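Local coordinates for AlyGC (Glaciecola chathamensis, PDB 5GKD), which cleaves alginate by a lyase reaction, as a member of polysaccharide lyase family 6 from a marine bacterium, at residues V251-G256 / Y276-T281; L464-G469 / L483-Q488; F683-G688 / P705-L710. All blocks are in the same frame, centred on the assembly; numbering follows the deposited sequence.

Contact 1: V251-G256 / Y276-T281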
# COMPACT_ATOMS: atom_id res chain seq x y z
N VAL A 251 -29.13 -9.27 -28.50
CA VAL A 251 -28.33 -8.79 -29.62
C VAL A 251 -26.96 -8.35 -29.11
O VAL A 251 -26.86 -7.52 -28.21
CB VAL A 251 -29.04 -7.62 -30.34
CG1 VAL A 251 -28.12 -7.01 -31.38
CG2 VAL A 251 -30.34 -8.08 -30.97
N PHE A 252 -25.90 -8.88 -29.73
CA PHE A 252 -24.52 -8.61 -29.36
C PHE A 252 -23.80 -7.97 -30.54
O PHE A 252 -23.55 -8.64 -31.56
CB PHE A 252 -23.79 -9.89 -28.96
CG PHE A 252 -24.34 -10.59 -27.76
CD1 PHE A 252 -25.52 -11.31 -27.83
CD2 PHE A 252 -23.63 -10.59 -26.57
CE1 PHE A 252 -26.00 -11.98 -26.72
CE2 PHE A 252 -24.10 -11.24 -25.46
CZ PHE A 252 -25.28 -11.93 -25.52
N PHE A 253 -23.46 -6.70 -30.43
CA PHE A 253 -22.69 -6.00 -31.47
C PHE A 253 -21.26 -5.88 -30.98
O PHE A 253 -20.92 -4.93 -30.27
CB PHE A 253 -23.27 -4.62 -31.77
CG PHE A 253 -24.60 -4.65 -32.47
CD1 PHE A 253 -24.75 -5.35 -33.65
CD2 PHE A 253 -25.67 -3.97 -31.96
CE1 PHE A 253 -25.97 -5.38 -34.28
CE2 PHE A 253 -26.89 -3.99 -32.60
CZ PHE A 253 -27.04 -4.69 -33.76
N GLY A 254 -20.43 -6.84 -31.36
CA GLY A 254 -19.03 -6.80 -30.96
C GLY A 254 -18.21 -5.78 -31.72
O GLY A 254 -17.25 -5.23 -31.18
N ASN A 255 -18.55 -5.53 -32.99
CA ASN A 255 -17.81 -4.60 -33.85
C ASN A 255 -16.33 -4.97 -33.98
O ASN A 255 -15.51 -4.11 -34.26
CB ASN A 255 -17.92 -3.15 -33.36
CG ASN A 255 -19.25 -2.54 -33.66
OD1 ASN A 255 -20.01 -3.05 -34.47
ND2 ASN A 255 -19.55 -1.42 -33.02
N GLY A 256 -15.97 -6.23 -33.79
CA GLY A 256 -14.57 -6.61 -33.89
C GLY A 256 -13.67 -6.14 -32.76
O GLY A 256 -12.46 -6.31 -32.85
N TYR A 276 -28.95 -12.86 -31.61
CA TYR A 276 -28.16 -12.36 -32.72
C TYR A 276 -26.79 -11.91 -32.23
O TYR A 276 -26.70 -11.08 -31.32
CB TYR A 276 -28.89 -11.20 -33.41
CG TYR A 276 -28.15 -10.59 -34.57
CD1 TYR A 276 -27.18 -9.61 -34.38
CD2 TYR A 276 -28.43 -10.99 -35.87
CE1 TYR A 276 -26.52 -9.05 -35.45
CE2 TYR A 276 -27.78 -10.45 -36.94
CZ TYR A 276 -26.83 -9.48 -36.73
OH TYR A 276 -26.21 -8.94 -37.80
N LEU A 277 -25.73 -12.44 -32.86
CA LEU A 277 -24.35 -12.27 -32.42
C LEU A 277 -23.49 -11.89 -33.62
O LEU A 277 -23.43 -12.62 -34.61
CB LEU A 277 -23.82 -13.56 -31.77
CG LEU A 277 -24.51 -14.11 -30.51
CD1 LEU A 277 -25.77 -14.88 -30.81
CD2 LEU A 277 -23.56 -14.99 -29.70
N GLU A 278 -22.81 -10.75 -33.53
CA GLU A 278 -22.06 -10.20 -34.65
C GLU A 278 -20.74 -9.62 -34.17
O GLU A 278 -20.70 -8.87 -33.20
CB GLU A 278 -22.85 -9.11 -35.39
CG GLU A 278 -22.10 -8.53 -36.57
CD GLU A 278 -22.89 -7.46 -37.31
OE1 GLU A 278 -24.10 -7.30 -37.04
OE2 GLU A 278 -22.30 -6.77 -38.17
N GLY A 279 -19.68 -9.94 -34.90
CA GLY A 279 -18.38 -9.30 -34.74
C GLY A 279 -17.74 -9.54 -33.40
O GLY A 279 -17.12 -8.62 -32.84
N LEU A 280 -17.88 -10.74 -32.86
CA LEU A 280 -17.37 -11.11 -31.55
C LEU A 280 -16.04 -11.82 -31.70
O LEU A 280 -15.94 -12.81 -32.43
CB LEU A 280 -18.36 -12.02 -30.83
CG LEU A 280 -19.77 -11.45 -30.69
CD1 LEU A 280 -20.65 -12.44 -29.96
CD2 LEU A 280 -19.68 -10.14 -29.91
N THR A 281 -15.03 -11.34 -30.99
CA THR A 281 -13.67 -11.82 -31.19
C THR A 281 -13.16 -12.68 -30.05
O THR A 281 -12.02 -13.13 -30.12
CB THR A 281 -12.71 -10.64 -31.38
OG1 THR A 281 -12.60 -9.95 -30.14
CG2 THR A 281 -13.25 -9.69 -32.40
O HOH W 1 -20.82 -6.14 -34.74
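Val251, Phe252 and Phe253 pair in parallel register with Tyr276, Leu277 and Glu278. Phe252 is bonded through both its N and its O: N donates to Tyr276 O (2.8 Å), and O accepts from Glu278 N. Gly254 N continues the ladder to Glu278 O. Past the strands, Gly256 N reaches Gly279 O at 2.8 Å, in the carbonyl plane on a lone pair.

Among the apolar contacts, Tyr276, its CG anti to the backbone N (chi1 179°), brings CD1 to 4.1 Å from Val251 CG1 and CE1 to 3.9 Å from Phe253 CE1. Within its own strand, Val251 CG1 sits over one face of the Phe253 ring, toward the rim. On the face shared by Phe252 and Leu277, Phe252 CD1 meets Leu277 CG at 4.0 Å.

Among polar side chains, Tyr276 OH donates to Glu278 OE1 (2.8 Å) and also bonds with Leu398 N; Arg392 pairs with Glu278 OE2. Glu278 OE1 also lies at the edge of the Phe253 ring. An alanine in place of Tyr276 would probably leave Glu278 OE1 and Leu398 N without their hydroxyl partner and open a gap beside Phe253 and Val251.

Such in-register stacking of coils is the hallmark of the right-handed parallel beta-helix of pectate lyase-like enzymes.

Contact 2: L464-G469 / L483-Q488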
# COMPACT_ATOMS: atom_id res chain seq x y z
N LEU A 464 2.20 18.95 -24.07
CA LEU A 464 3.30 19.85 -23.73
C LEU A 464 4.44 19.61 -24.71
O LEU A 464 4.90 18.47 -24.88
CB LEU A 464 3.75 19.63 -22.29
CG LEU A 464 3.01 20.29 -21.11
CD1 LEU A 464 1.51 20.18 -21.22
CD2 LEU A 464 3.49 19.72 -19.77
N VAL A 465 4.89 20.68 -25.37
CA VAL A 465 5.94 20.62 -26.39
C VAL A 465 7.16 21.33 -25.82
O VAL A 465 7.19 22.56 -25.75
CB VAL A 465 5.49 21.24 -27.72
CG1 VAL A 465 6.50 20.92 -28.80
CG2 VAL A 465 4.12 20.71 -28.09
N LEU A 466 8.16 20.56 -25.39
CA LEU A 466 9.33 21.12 -24.74
C LEU A 466 10.33 21.59 -25.79
O LEU A 466 10.71 20.82 -26.68
CB LEU A 466 10.00 20.09 -23.82
CG LEU A 466 9.15 19.16 -22.96
CD1 LEU A 466 10.03 18.21 -22.17
CD2 LEU A 466 8.26 19.95 -22.03
N GLN A 467 10.74 22.84 -25.68
CA GLN A 467 11.79 23.34 -26.56
C GLN A 467 13.13 22.77 -26.12
O GLN A 467 13.27 22.20 -25.04
CB GLN A 467 11.80 24.86 -26.54
CG GLN A 467 10.43 25.49 -26.82
CD GLN A 467 10.31 26.91 -26.28
OE1 GLN A 467 11.01 27.29 -25.35
NE2 GLN A 467 9.40 27.69 -26.86
N ALA A 468 14.12 22.90 -26.99
CA ALA A 468 15.43 22.32 -26.73
C ALA A 468 16.05 22.91 -25.47
O ALA A 468 15.84 24.09 -25.16
CB ALA A 468 16.35 22.55 -27.93
N GLY A 469 16.78 22.09 -24.73
CA GLY A 469 17.47 22.58 -23.56
C GLY A 469 17.35 21.60 -22.40
O GLY A 469 17.07 20.42 -22.60
N LEU A 483 -2.19 13.61 -20.25
CA LEU A 483 -1.18 14.56 -20.70
C LEU A 483 -0.17 13.87 -21.59
O LEU A 483 0.19 12.72 -21.36
CB LEU A 483 -0.47 15.21 -19.51
CG LEU A 483 0.04 16.63 -19.68
CD1 LEU A 483 -1.12 17.63 -19.64
CD2 LEU A 483 1.07 16.95 -18.60
N THR A 484 0.30 14.59 -22.61
CA THR A 484 1.42 14.17 -23.45
C THR A 484 2.57 15.14 -23.25
O THR A 484 2.38 16.36 -23.36
CB THR A 484 1.03 14.10 -24.93
OG1 THR A 484 0.01 13.11 -25.12
CG2 THR A 484 2.23 13.72 -25.77
N ILE A 485 3.76 14.62 -22.96
CA ILE A 485 4.97 15.41 -22.88
C ILE A 485 5.82 15.07 -24.11
O ILE A 485 6.33 13.95 -24.23
CB ILE A 485 5.73 15.16 -21.57
CG1 ILE A 485 4.81 15.49 -20.39
CG2 ILE A 485 6.99 15.98 -21.53
CD1 ILE A 485 5.46 15.40 -19.05
N ARG A 486 5.95 16.03 -25.03
CA ARG A 486 6.57 15.81 -26.33
C ARG A 486 7.74 16.77 -26.53
O ARG A 486 7.59 17.97 -26.31
CB ARG A 486 5.56 15.99 -27.46
CG ARG A 486 6.14 15.87 -28.86
CD ARG A 486 5.07 16.10 -29.91
NE ARG A 486 4.01 15.11 -29.77
CZ ARG A 486 2.77 15.26 -30.24
NH1 ARG A 486 2.43 16.37 -30.89
NH2 ARG A 486 1.87 14.29 -30.06
N ALA A 487 8.88 16.24 -26.95
CA ALA A 487 10.00 17.10 -27.32
C ALA A 487 9.74 17.72 -28.68
O ALA A 487 9.31 17.04 -29.62
CB ALA A 487 11.31 16.32 -27.35
N GLN A 488 10.00 19.00 -28.79
CA GLN A 488 9.85 19.69 -30.03
C GLN A 488 10.74 19.01 -31.05
O GLN A 488 10.37 18.79 -32.15
CB GLN A 488 10.27 21.10 -29.80
CG GLN A 488 10.51 21.87 -31.05
CD GLN A 488 9.35 22.71 -31.36
OE1 GLN A 488 9.08 23.65 -30.66
NE2 GLN A 488 8.64 22.37 -32.38
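Two neighbouring coils of a parallel beta-helix meet here near one end of the solenoid, where strand 464-466 runs beside strand 483-487 at 25°. Leu464 is bonded at both its N and its O: N donates to Thr484 O (2.7 Å) and O accepts from Arg486 N (2.7 Å). Leu466 repeats the pattern, N to Arg486 O and O from Gln488 N, the last donor tilted 25° from the carbonyl plane. At this strand end Gln488 CB also comes close to Leu466 O, at 3.2 Å. Val465 CA adds a CA-H...O contact to Arg486 O at 3.1 Å.

On the face that carries Leu464, Leu466 and Ile485, Leu464 and Leu483 meet methyl to methyl, CD2 to CD2 at 3.9 Å, and Leu464 CD1 rests against Leu483 CG and CD1. Leu466 CD1 abuts Ile485 CG2 (3.8 Å); this methyl lies anti to the backbone N of Ile485. Helix 450-457 covers Leu464 and Leu483, with Ala454 and Ile455 among its contributions.

Val465 and Arg486 occupy the other face. Val465 CG1 packs on Gln488 CA at 3.8 Å. The Arg486 chain bends at chi3 (-60°), and its NE makes a long, weak ion pair with Asp514.

The chemistry is thus divided: backbone bonds hold the coils in register, aliphatic side chains pack against helix 450-457 and neighbouring strands, and the one charged side chain of the two segments, Arg486, lies on the other face, beside Val465.

Contact 3: F683-G688 / P705-L710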
# COMPACT_ATOMS: atom_id res chain seq x y z
N PHE A 683 8.94 -18.45 -17.72
CA PHE A 683 7.49 -18.55 -17.68
C PHE A 683 7.08 -19.40 -16.49
O PHE A 683 7.67 -20.46 -16.23
CB PHE A 683 6.94 -19.17 -18.98
CG PHE A 683 7.17 -18.32 -20.18
CD1 PHE A 683 6.36 -17.24 -20.44
CD2 PHE A 683 8.22 -18.59 -21.04
CE1 PHE A 683 6.59 -16.44 -21.55
CE2 PHE A 683 8.45 -17.80 -22.15
CZ PHE A 683 7.63 -16.72 -22.40
N GLU A 684 6.10 -18.91 -15.75
CA GLU A 684 5.42 -19.66 -14.71
C GLU A 684 3.93 -19.66 -15.10
O GLU A 684 3.15 -18.79 -14.71
CB GLU A 684 5.71 -19.03 -13.32
CG GLU A 684 7.21 -19.07 -12.94
CD GLU A 684 7.53 -18.58 -11.54
OE1 GLU A 684 6.71 -17.82 -10.97
OE2 GLU A 684 8.60 -18.94 -11.00
N LEU A 685 3.56 -20.61 -15.92
CA LEU A 685 2.22 -20.74 -16.43
C LEU A 685 1.23 -21.27 -15.41
O LEU A 685 1.52 -22.20 -14.74
CB LEU A 685 2.23 -21.61 -17.67
CG LEU A 685 3.11 -21.11 -18.78
CD1 LEU A 685 3.37 -22.17 -19.80
CD2 LEU A 685 2.61 -19.82 -19.40
N THR A 686 0.07 -20.64 -15.31
CA THR A 686 -0.97 -21.04 -14.37
C THR A 686 -2.19 -21.63 -15.09
O THR A 686 -2.08 -22.11 -16.16
CB THR A 686 -1.45 -19.86 -13.52
OG1 THR A 686 -2.06 -18.89 -14.35
CG2 THR A 686 -0.32 -19.22 -12.78
N VAL A 687 -3.35 -21.56 -14.49
CA VAL A 687 -4.56 -22.04 -15.07
C VAL A 687 -5.03 -21.22 -16.27
O VAL A 687 -4.50 -20.19 -16.56
CB VAL A 687 -5.68 -22.07 -14.03
CG1 VAL A 687 -5.29 -22.92 -12.86
CG2 VAL A 687 -5.97 -20.69 -13.52
N GLY A 688 -6.06 -21.71 -16.93
CA GLY A 688 -6.68 -21.08 -18.05
C GLY A 688 -6.11 -21.21 -19.44
O GLY A 688 -6.35 -20.38 -20.24
N PRO A 705 14.85 -20.05 -22.89
CA PRO A 705 13.71 -19.77 -22.01
C PRO A 705 13.40 -20.93 -21.07
O PRO A 705 13.45 -22.09 -21.46
CB PRO A 705 12.57 -19.50 -22.99
CG PRO A 705 13.26 -18.92 -24.19
CD PRO A 705 14.57 -19.67 -24.29
N VAL A 706 13.10 -20.60 -19.82
CA VAL A 706 12.73 -21.58 -18.81
C VAL A 706 11.21 -21.62 -18.69
O VAL A 706 10.58 -20.58 -18.51
CB VAL A 706 13.35 -21.24 -17.44
CG1 VAL A 706 12.83 -22.21 -16.38
CG2 VAL A 706 14.87 -21.27 -17.51
N VAL A 707 10.63 -22.82 -18.78
CA VAL A 707 9.20 -23.00 -18.57
C VAL A 707 9.00 -23.83 -17.30
O VAL A 707 9.46 -24.98 -17.22
CB VAL A 707 8.50 -23.66 -19.77
CG1 VAL A 707 7.05 -23.95 -19.44
CG2 VAL A 707 8.57 -22.75 -20.96
N ARG A 708 8.34 -23.24 -16.33
CA ARG A 708 7.88 -23.92 -15.13
C ARG A 708 6.36 -24.01 -15.24
O ARG A 708 5.67 -22.98 -15.24
CB ARG A 708 8.32 -23.16 -13.87
CG ARG A 708 9.79 -22.76 -13.87
CD ARG A 708 10.13 -21.75 -12.76
NE ARG A 708 11.56 -21.50 -12.67
CZ ARG A 708 12.13 -20.46 -12.07
NH1 ARG A 708 11.39 -19.53 -11.48
NH2 ARG A 708 13.45 -20.34 -12.07
N ASP A 709 5.81 -25.20 -15.35
CA ASP A 709 4.36 -25.31 -15.43
C ASP A 709 3.88 -25.65 -14.06
O ASP A 709 4.25 -26.65 -13.49
CB ASP A 709 3.87 -26.32 -16.46
CG ASP A 709 2.40 -26.07 -16.87
OD1 ASP A 709 1.57 -25.89 -16.00
OD2 ASP A 709 2.07 -26.09 -18.05
N LEU A 710 3.07 -24.77 -13.51
CA LEU A 710 2.58 -24.95 -12.17
C LEU A 710 1.35 -25.79 -12.16
O LEU A 710 0.80 -26.04 -11.13
CB LEU A 710 2.28 -23.61 -11.53
CG LEU A 710 3.47 -22.68 -11.31
CD1 LEU A 710 3.05 -21.48 -10.51
CD2 LEU A 710 4.71 -23.35 -10.73
O HOH W 2 -0.64 -24.28 -16.99
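Phe683 and Leu685, both buried, rest against Val707 in the more closely packed part of this pairing. Phe683 CD2 approaches Val707 CG2 at 4.2 Å, and Leu685 CD1 reaches the other methyl, CG1, at 4.1 Å, so that the valine is touched on both branches. The parallel backbones are joined by four hydrogen bonds. Phe683 N donates to Val706 O with a nearly straight bond (2.8 Å, 171° at the hydrogen), and Phe683 O accepts from Arg708 N. The ladder then lengthens: Leu685 N to Arg708 O and Leu710 N to Leu685 O are both 3.2 Å.

The solvent side is that of the outer segment, where Val707, Arg708 and Leu710 are exposed. The face that carries Glu684 and Arg708 is polar. Glu684, its CG anti to the carbonyl carbon (chi1 -62°), lies alongside Arg708, whose chain is extended from CG to NE, and a salt bridge joins NH1 to OE2 at 2.9 Å. The carboxylate oxygen lies in the guanidinium plane, at its edge, whereas the donor meets OE2 on the anti side. OE1 of Glu684 is bound by His663, which probably limits how the carboxylate can turn. At the end of the pairing a water donates to both Thr686 O and Asp709 OD1; the latter oxygen also accepts from Phe711 N.

Strand 660-663 flanks strand 681-685 on the side away from 706-709, the outermost strand of this sheet within the chain, while strands 667-676 and 691-700 contribute Met670, Thr692 and Val694 around Phe683.

Overall arrangement
Following the chain from the N terminus, contact 1 comes first, within the chondroitinase B-like region, and closes a 19-residue excursion between adjacent coils. Contact 2 closes a shorter one of 13 residues early in the second solenoid, and contact 3 one of 16 residues near the C terminus of that solenoid, on a different sheet of it. The three are in series, so none nests in or crosses another. None touches another either: centres of contacts 1 and 3 are 32 Å apart, and those of contacts 2 and 3 about 42 Å. With strands 462-466 and 482-487 near its start and 681-685 and 706-709 near its end, contacts 2 and 3 tie coils toward opposite ends of one solenoid, while contact 1 ties coils in the other.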